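Local coordinates for protein mycosin-1 (Mycobacterium smegmatis, PDB 4KB5) that cleaves the secreted substrate EspB as a membrane-anchored, subtilisin-like serine protease and may regulate ESX-1 type VII secretion in mycobacteria, at residues Gln53-Phe58 with Ala365-Glu370; Ala203-Gly208 with Asp252-Thr257; Val258-Gln263 with Ser268-Ser273. All blocks are in the same frame, centred on the assembly; numbering follows the deposited sequence.

How the contacts relate
The three contacts run from the periphery of a subtilisin fold to its interior. Contact 1 joins helical segments from distant parts of the chain, and along the chain the other two lie between its segments. Contacts 2 and 3 share strand 256-261 of the central parallel sheet: residues 252-257 lead into the strand and touch helix 194-206, whereas residues 258-261 complete it and meet the loop that follows. Contacts 1 and 2 are partly buried and rest mainly on apolar branches without a cross-segment hydrogen bond. Contact 3 is buried and is held chiefly by serines and hydrogen bonds, and it alone comes near the inferred catalytic triad.

Contact 1: Gln53-Phe58 with Ala365-Glu370; sequences QEAQKF and AALTWE
Thr368 lays its methyl on the phenyl ring of Phe58, a CH-pi contact in which CG2 of Thr368 sits 3.8 Å from the ring centroid of Phe58. The methyl stands only 13° off the ring normal, so it meets the middle of one face, and the nearest ring carbon, CZ of Phe58, is 3.7 Å from CG2 of Thr368. The threonine torsion sorts its two branches: with chi1 at 57°, OG1 lies between the backbone N and the carbonyl carbon and bonds to the carbonyl O of Val364 one turn back, while CG2 is turned to the aromatic ring. In Phe58 it is chi2, near -73°, that turns the ring face to this methyl.

Helix 52-55, with the turn after it, meets the end of helix 363-368 here near the surface of the subtilisin fold, with over 300 residues between them. Leu367 fills the deeper side of the junction. The CD1 branch of Leu367 reaches the helix 52-55 backbone, 3.6 Å from the carbonyl O of Ala55, and packs 3.9 Å from CB of Ala55. That carbonyl also accepts the backbone N-H of Phe58, closing the turn that brings the ring round. The beta carbons of Phe58 and Leu367 approach more loosely, at 4.3 Å. Behind the contact, Leu367 also packs on Leu324 of the long helix 311-328, whose Arg328 donates from NE to the carbonyl O of Leu367.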
loop_
_atom_site.group_PDB
_atom_site.type_symbol
_atom_site.label_atom_id
_atom_site.label_comp_id
_atom_site.label_asym_id
_atom_site.label_seq_id
_atom_site.Cartn_x
_atom_site.Cartn_y
_atom_site.Cartn_z
ATOM N N GLN A 53 -17.917 -9.996 -6.321
ATOM C CA GLN A 53 -18.530 -10.913 -7.278
ATOM C C GLN A 53 -19.147 -10.170 -8.471
ATOM O O GLN A 53 -18.939 -10.557 -9.624
ATOM C CB GLN A 53 -19.570 -11.811 -6.587
ATOM C CG GLN A 53 -20.230 -12.821 -7.520
ATOM C CD GLN A 53 -20.993 -13.945 -6.812
ATOM O OE1 GLN A 53 -21.523 -14.844 -7.472
ATOM N NE2 GLN A 53 -21.051 -13.907 -5.479
ATOM N N GLU A 54 -19.871 -9.093 -8.188
ATOM C CA GLU A 54 -20.432 -8.254 -9.240
ATOM C C GLU A 54 -19.314 -7.631 -10.073
ATOM O O GLU A 54 -19.313 -7.728 -11.300
ATOM C CB GLU A 54 -21.316 -7.159 -8.641
ATOM C CG GLU A 54 -21.833 -6.154 -9.656
ATOM O OE1 GLU A 54 -23.407 -5.315 -8.081
ATOM O OE2 GLU A 54 -24.035 -5.419 -10.182
ATOM N N ALA A 55 -18.362 -6.996 -9.395
ATOM C CA ALA A 55 -17.190 -6.379 -10.072
ATOM C C ALA A 55 -16.482 -7.325 -11.044
ATOM O O ALA A 55 -16.034 -6.913 -12.118
ATOM C CB ALA A 55 -16.188 -5.843 -9.046
ATOM N N GLN A 56 -16.394 -8.600 -10.672
ATOM C CA GLN A 56 -15.655 -9.565 -11.489
ATOM C C GLN A 56 -16.391 -10.013 -12.747
ATOM O O GLN A 56 -15.819 -10.710 -13.580
ATOM C CB GLN A 56 -15.163 -10.746 -10.648
ATOM C CG GLN A 56 -14.174 -10.304 -9.576
ATOM C CD GLN A 56 -13.717 -11.423 -8.668
ATOM O OE1 GLN A 56 -14.359 -12.466 -8.576
ATOM N NE2 GLN A 56 -12.612 -11.201 -7.969
ATOM N N LYS A 57 -17.640 -9.577 -12.911
ATOM C CA LYS A 57 -18.341 -9.749 -14.187
ATOM C C LYS A 57 -17.773 -8.828 -15.267
ATOM O O LYS A 57 -17.968 -9.064 -16.458
ATOM C CB LYS A 57 -19.845 -9.502 -14.018
ATOM C CG LYS A 57 -20.507 -10.551 -13.135
ATOM C CD LYS A 57 -21.995 -10.343 -12.935
ATOM C CE LYS A 57 -22.558 -11.528 -12.161
ATOM N NZ LYS A 57 -23.965 -11.314 -11.733
ATOM N N PHE A 58 -17.056 -7.787 -14.844
ATOM C CA PHE A 58 -16.504 -6.795 -15.765
ATOM C C PHE A 58 -14.998 -6.922 -16.010
ATOM O O PHE A 58 -14.509 -6.494 -17.054
ATOM C CB PHE A 58 -16.854 -5.391 -15.284
ATOM C CG PHE A 58 -18.332 -5.173 -15.120
ATOM C CD1 PHE A 58 -19.157 -5.044 -16.240
ATOM C CD2 PHE A 58 -18.904 -5.137 -13.856
ATOM C CE1 PHE A 58 -20.526 -4.865 -16.092
ATOM C CE2 PHE A 58 -20.272 -4.960 -13.701
ATOM C CZ PHE A 58 -21.083 -4.823 -14.822
ATOM N N ALA A 365 -18.789 0.670 -9.479
ATOM C CA ALA A 365 -18.876 2.022 -10.044
ATOM C C ALA A 365 -17.609 2.363 -10.827
ATOM O O ALA A 365 -17.698 2.829 -11.973
ATOM C CB ALA A 365 -19.132 3.045 -8.954
ATOM N N ALA A 366 -16.440 2.098 -10.228
ATOM C CA ALA A 366 -15.142 2.311 -10.926
ATOM C C ALA A 366 -15.056 1.611 -12.277
ATOM O O ALA A 366 -14.387 2.087 -13.198
ATOM C CB ALA A 366 -13.965 1.904 -10.047
ATOM N N LEU A 367 -15.736 0.479 -12.397
ATOM C CA LEU A 367 -15.634 -0.318 -13.610
ATOM C C LEU A 367 -16.705 -0.005 -14.657
ATOM O O LEU A 367 -16.592 -0.442 -15.803
ATOM C CB LEU A 367 -15.629 -1.815 -13.257
ATOM C CG LEU A 367 -14.357 -2.336 -12.561
ATOM C CD1 LEU A 367 -14.612 -3.651 -11.829
ATOM C CD2 LEU A 367 -13.201 -2.483 -13.538
ATOM N N THR A 368 -17.732 0.753 -14.275
ATOM C CA THR A 368 -18.906 0.957 -15.148
ATOM C C THR A 368 -19.272 2.423 -15.440
ATOM O O THR A 368 -19.780 2.703 -16.515
ATOM C CB THR A 368 -20.172 0.234 -14.608
ATOM O OG1 THR A 368 -20.444 0.682 -13.277
ATOM C CG2 THR A 368 -19.993 -1.271 -14.586
ATOM N N TRP A 369 -19.032 3.347 -14.508
ATOM C CA TRP A 369 -19.405 4.764 -14.725
ATOM C C TRP A 369 -18.686 5.365 -15.898
ATOM O O TRP A 369 -17.509 5.049 -16.160
ATOM C CB TRP A 369 -19.138 5.633 -13.499
ATOM C CG TRP A 369 -20.109 5.483 -12.348
ATOM C CD1 TRP A 369 -20.951 4.408 -12.072
ATOM C CD2 TRP A 369 -20.332 6.430 -11.237
ATOM N NE1 TRP A 369 -21.671 4.630 -10.929
ATOM C CE2 TRP A 369 -21.346 5.817 -10.374
ATOM C CE3 TRP A 369 -19.825 7.684 -10.896
ATOM C CZ2 TRP A 369 -21.814 6.444 -9.224
ATOM C CZ3 TRP A 369 -20.305 8.306 -9.730
ATOM C CH2 TRP A 369 -21.275 7.698 -8.916
ATOM N N GLU A 370 -19.388 6.244 -16.613
ATOM C CA GLU A 370 -18.781 7.021 -17.681
ATOM C C GLU A 370 -18.478 8.407 -17.134
ATOM O O GLU A 370 -19.381 9.137 -16.693
ATOM C CB GLU A 370 -19.702 7.100 -18.895
ATOM C CG GLU A 370 -18.971 7.130 -20.228
ATOM C CD GLU A 370 -19.778 7.799 -21.324
ATOM O OE1 GLU A 370 -19.169 8.491 -22.162
ATOM O OE2 GLU A 370 -21.017 7.647 -21.347
#

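Contact 2: Ala203-Gly208 with Asp252-Thr257; sequences AVNVKG and DPLVLT
Helix against the approach to a sheet strand is the theme of this contact, in which the end of helix 194-206 meets the turn that leads into strand 256-261 of the central parallel sheet. Leu254 is the single residue through which the turn reaches the helix. The CD1 methyl of Leu254 touches two consecutive helix residues, lying 3.8 Å from CG1 of Val204 and 3.7 Å from ND2 of Asn205. The leucine CG is extended away from its backbone N (chi1 -152°), and together with chi2 at 40° this carries the CD1 branch toward the helix although the side chain sets out alongside it.

Val204 turns both methyls to Leu254. While CG1 takes the leucine methyl, CG2 of Val204 lies 3.9 Å from the carbonyl O of Leu254. The Asn205 contact is van der Waals, because a methyl cannot accept a hydrogen bond; ND2 of Asn205 pairs instead with OD1 of Asn201, one turn earlier in the same helix, a bond that would restrain the amide.

Deeper in, Val204 packs on Ile211 of strand 210-214, and Val255 touches the same isoleucine. Gly208, with a positive phi of 78°, is where the chain departs from helical geometry and turns toward that strand. A helix laid against a parallel sheet, its last turn passing into the next strand, is the alpha/beta layering of the subtilase catalytic domain.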
loop_
_atom_site.group_PDB
_atom_site.type_symbol
_atom_site.label_atom_id
_atom_site.label_comp_id
_atom_site.label_asym_id
_atom_site.label_seq_id
_atom_site.Cartn_x
_atom_site.Cartn_y
_atom_site.Cartn_z
ATOM N N ALA A 203 8.785 5.599 -11.897
ATOM C CA ALA A 203 7.834 4.491 -12.060
ATOM C C ALA A 203 6.478 4.958 -12.639
ATOM O O ALA A 203 5.896 4.288 -13.505
ATOM C CB ALA A 203 7.641 3.770 -10.730
ATOM N N VAL A 204 5.996 6.118 -12.188
ATOM C CA VAL A 204 4.671 6.602 -12.627
ATOM C C VAL A 204 4.772 7.290 -13.987
ATOM O O VAL A 204 4.135 6.879 -14.950
ATOM C CB VAL A 204 4.021 7.545 -11.576
ATOM C CG1 VAL A 204 2.654 8.048 -12.035
ATOM C CG2 VAL A 204 3.889 6.843 -10.233
ATOM N N ASN A 205 5.599 8.322 -14.066
ATOM C CA ASN A 205 5.620 9.188 -15.247
ATOM C C ASN A 205 6.455 8.696 -16.422
ATOM O O ASN A 205 6.145 9.018 -17.564
ATOM C CB ASN A 205 5.961 10.627 -14.837
ATOM C CG ASN A 205 4.818 11.279 -14.058
ATOM O OD1 ASN A 205 3.652 11.027 -14.350
ATOM N ND2 ASN A 205 5.146 12.082 -13.049
ATOM N N VAL A 206 7.491 7.904 -16.144
ATOM C CA VAL A 206 8.317 7.316 -17.200
ATOM C C VAL A 206 7.837 5.908 -17.556
ATOM O O VAL A 206 7.664 5.598 -18.725
ATOM C CB VAL A 206 9.828 7.303 -16.838
ATOM C CG1 VAL A 206 10.646 6.660 -17.952
ATOM C CG2 VAL A 206 10.331 8.718 -16.575
ATOM N N LYS A 207 7.607 5.056 -16.559
ATOM C CA LYS A 207 7.222 3.670 -16.855
ATOM C C LYS A 207 5.709 3.370 -16.855
ATOM O O LYS A 207 5.291 2.285 -17.253
ATOM C CB LYS A 207 7.978 2.681 -15.951
ATOM C CG LYS A 207 9.499 2.748 -16.080
ATOM C CD LYS A 207 9.983 2.356 -17.475
ATOM C CE LYS A 207 10.191 0.856 -17.590
ATOM N NZ LYS A 207 10.197 0.397 -19.003
ATOM N N GLY A 208 4.889 4.317 -16.415
ATOM C CA GLY A 208 3.433 4.166 -16.554
ATOM C C GLY A 208 2.758 3.233 -15.550
ATOM O O GLY A 208 1.766 2.587 -15.877
ATOM N N ASP A 252 1.069 11.776 -2.556
ATOM C CA ASP A 252 -0.265 12.027 -3.119
ATOM C C ASP A 252 -0.272 13.370 -3.876
ATOM O O ASP A 252 0.251 14.347 -3.363
ATOM C CB ASP A 252 -1.283 12.081 -1.985
ATOM C CG ASP A 252 -2.623 12.673 -2.417
ATOM O OD1 ASP A 252 -2.999 13.760 -1.910
ATOM O OD2 ASP A 252 -3.295 12.054 -3.271
ATOM N N PRO A 253 -0.866 13.424 -5.088
ATOM C CA PRO A 253 -1.634 12.420 -5.817
ATOM C C PRO A 253 -0.853 11.652 -6.883
ATOM O O PRO A 253 -1.458 10.972 -7.720
ATOM C CB PRO A 253 -2.730 13.266 -6.495
ATOM C CG PRO A 253 -2.091 14.612 -6.718
ATOM C CD PRO A 253 -0.886 14.718 -5.803
ATOM N N LEU A 254 0.469 11.774 -6.875
ATOM C CA LEU A 254 1.300 10.929 -7.732
ATOM C C LEU A 254 1.103 9.453 -7.354
ATOM O O LEU A 254 0.995 8.595 -8.218
ATOM C CB LEU A 254 2.760 11.339 -7.603
ATOM C CG LEU A 254 3.684 11.087 -8.791
ATOM C CD1 LEU A 254 3.037 11.377 -10.149
ATOM C CD2 LEU A 254 4.926 11.939 -8.602
ATOM N N VAL A 255 1.046 9.184 -6.052
ATOM C CA VAL A 255 0.589 7.890 -5.536
ATOM C C VAL A 255 -0.851 8.027 -5.025
ATOM O O VAL A 255 -1.316 9.152 -4.812
ATOM C CB VAL A 255 1.504 7.371 -4.404
ATOM C CG1 VAL A 255 2.934 7.181 -4.918
ATOM C CG2 VAL A 255 1.461 8.294 -3.198
ATOM N N LEU A 256 -1.551 6.895 -4.873
ATOM C CA LEU A 256 -2.858 6.859 -4.188
ATOM C C LEU A 256 -2.692 6.278 -2.793
ATOM O O LEU A 256 -2.311 5.097 -2.632
ATOM C CB LEU A 256 -3.895 6.059 -4.988
ATOM C CG LEU A 256 -5.299 5.931 -4.348
ATOM C CD1 LEU A 256 -5.936 7.292 -4.032
ATOM C CD2 LEU A 256 -6.188 5.108 -5.281
ATOM N N THR A 257 -2.937 7.107 -1.785
ATOM C CA THR A 257 -2.707 6.731 -0.393
ATOM C C THR A 257 -4.015 6.267 0.246
ATOM O O THR A 257 -5.028 7.007 0.233
ATOM C CB THR A 257 -2.099 7.911 0.386
ATOM O OG1 THR A 257 -0.866 8.268 -0.233
ATOM C CG2 THR A 257 -1.837 7.567 1.858
#

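Contact 3: Val258-Gln263 with Ser268-Ser273; sequences VGSIGQ and SNFSMS
A buried polar clasp joins the end of strand 256-261 to the loop that follows it, close to the catalytic centre. Ser260 is gripped through three atoms, its N, O and OG, all by the same loop. The backbone N of Ser260 donates to OG of Ser271 at 2.9 Å in a nearly straight bond (165°), and the carbonyl O of Ser260 accepts the N-H of Ser268, 2.8 Å from N to O. This second donor lies 35° out of the carbonyl plane. The third link is between side chains: OG of Ser260 donates to OG of Ser268 at 2.9 Å, and OG of Ser268 also bonds to OE2 of Glu284, a carboxylate that would orient the hydroxyl pair.

The Ser271 hydroxyl points back to the strand with OG anti to its own N (chi1 -158°), and OG of Ser271 comes within 3.4 Å of CA of Gly259. Between the two outer serines the chain makes a type I beta turn from Ser268 to Ser271. Within that turn the Phe270 ring, one face over CB of Ser268, sends its CZ to 3.6 Å from OG of Ser260, an oblique approach.

The Phe270 side chain lies about 9 Å from that of Ser312 and about 10 Å from that of His101, the inferred nucleophile and base of the charge relay. Next to the strand, Ser260 and Ser271 also touch helix 311-328. The loop is thus anchored beside the helix bearing the inferred nucleophile, as in the subtilisin-like catalytic domain.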
loop_
_atom_site.group_PDB
_atom_site.type_symbol
_atom_site.label_atom_id
_atom_site.label_comp_id
_atom_site.label_asym_id
_atom_site.label_seq_id
_atom_site.Cartn_x
_atom_site.Cartn_y
_atom_site.Cartn_z
ATOM N N VAL A 258 -3.993 5.043 0.798
ATOM C CA VAL A 258 -5.219 4.364 1.228
ATOM C C VAL A 258 -5.304 4.147 2.734
ATOM O O VAL A 258 -4.431 3.518 3.344
ATOM C CB VAL A 258 -5.410 3.040 0.469
ATOM C CG1 VAL A 258 -6.759 2.406 0.810
ATOM C CG2 VAL A 258 -5.275 3.268 -1.036
ATOM N N GLY A 259 -6.363 4.684 3.330
ATOM C CA GLY A 259 -6.639 4.493 4.756
ATOM C C GLY A 259 -7.590 3.324 4.983
ATOM O O GLY A 259 -8.114 2.734 4.033
ATOM N N SER A 260 -7.843 3.014 6.244
ATOM C CA SER A 260 -8.661 1.849 6.584
ATOM C C SER A 260 -10.056 2.182 7.147
ATOM O O SER A 260 -10.192 3.100 7.956
ATOM C CB SER A 260 -7.903 0.968 7.579
ATOM O OG SER A 260 -8.725 -0.100 7.994
ATOM N N ILE A 261 -11.073 1.428 6.710
ATOM C CA ILE A 261 -12.395 1.417 7.381
ATOM C C ILE A 261 -12.748 0.051 8.003
ATOM O O ILE A 261 -12.239 -1.005 7.577
ATOM C CB ILE A 261 -13.560 1.834 6.462
ATOM C CG1 ILE A 261 -13.618 0.945 5.212
ATOM C CG2 ILE A 261 -13.464 3.320 6.115
ATOM C CD1 ILE A 261 -15.023 0.592 4.776
ATOM N N GLY A 262 -13.625 0.088 9.004
ATOM C CA GLY A 262 -14.127 -1.118 9.647
ATOM C C GLY A 262 -15.443 -1.588 9.062
ATOM O O GLY A 262 -15.969 -0.973 8.116
ATOM N N GLN A 263 -15.973 -2.675 9.635
ATOM C CA GLN A 263 -17.229 -3.305 9.187
ATOM C C GLN A 263 -18.410 -2.342 9.102
ATOM O O GLN A 263 -19.258 -2.482 8.225
ATOM C CB GLN A 263 -17.593 -4.490 10.090
ATOM C CG GLN A 263 -16.910 -5.785 9.694
ATOM C CD GLN A 263 -16.842 -6.803 10.816
ATOM O OE1 GLN A 263 -16.225 -6.568 11.863
ATOM N NE2 GLN A 263 -17.450 -7.955 10.593
ATOM N N SER A 268 -10.972 3.535 10.662
ATOM C CA SER A 268 -10.375 2.790 11.769
ATOM C C SER A 268 -9.556 3.690 12.677
ATOM O O SER A 268 -8.833 4.569 12.211
ATOM C CB SER A 268 -9.475 1.669 11.243
ATOM O OG SER A 268 -10.163 0.884 10.279
ATOM N N ASN A 269 -9.642 3.435 13.975
ATOM C CA ASN A 269 -8.883 4.186 14.971
ATOM C C ASN A 269 -7.371 4.174 14.753
ATOM O O ASN A 269 -6.694 5.109 15.155
ATOM C CB ASN A 269 -9.218 3.709 16.395
ATOM C CG ASN A 269 -8.904 2.229 16.617
ATOM O OD1 ASN A 269 -9.802 1.386 16.595
ATOM N ND2 ASN A 269 -7.628 1.908 16.836
ATOM N N PHE A 270 -6.847 3.126 14.112
ATOM C CA PHE A 270 -5.402 2.965 13.947
ATOM C C PHE A 270 -4.866 3.584 12.630
ATOM O O PHE A 270 -3.661 3.690 12.452
ATOM C CB PHE A 270 -5.021 1.472 14.046
ATOM C CG PHE A 270 -5.703 0.604 13.008
ATOM C CD1 PHE A 270 -5.279 0.616 11.672
ATOM C CD2 PHE A 270 -6.791 -0.197 13.355
ATOM C CE1 PHE A 270 -5.918 -0.154 10.713
ATOM C CE2 PHE A 270 -7.432 -0.971 12.395
ATOM C CZ PHE A 270 -6.999 -0.950 11.078
ATOM N N SER A 271 -5.761 3.991 11.727
ATOM C CA SER A 271 -5.389 4.510 10.395
ATOM C C SER A 271 -4.732 5.890 10.521
ATOM O O SER A 271 -5.298 6.783 11.134
ATOM C CB SER A 271 -6.639 4.597 9.509
ATOM O OG SER A 271 -6.341 4.589 8.121
ATOM N N MET A 272 -3.529 6.065 9.975
ATOM C CA MET A 272 -2.858 7.368 10.079
ATOM C C MET A 272 -3.559 8.434 9.231
ATOM O O MET A 272 -3.802 8.229 8.033
ATOM C CB MET A 272 -1.378 7.267 9.702
ATOM C CG MET A 272 -0.496 6.746 10.822
ATOM S SD MET A 272 -0.244 7.906 12.188
ATOM C CE MET A 272 0.457 9.318 11.333
ATOM N N SER A 273 -3.899 9.561 9.849
ATOM C CA SER A 273 -4.530 10.653 9.104
ATOM C C SER A 273 -3.507 11.670 8.599
ATOM O O SER A 273 -2.394 11.787 9.139
ATOM C CB SER A 273 -5.593 11.361 9.939
ATOM O OG SER A 273 -4.989 12.238 10.872
#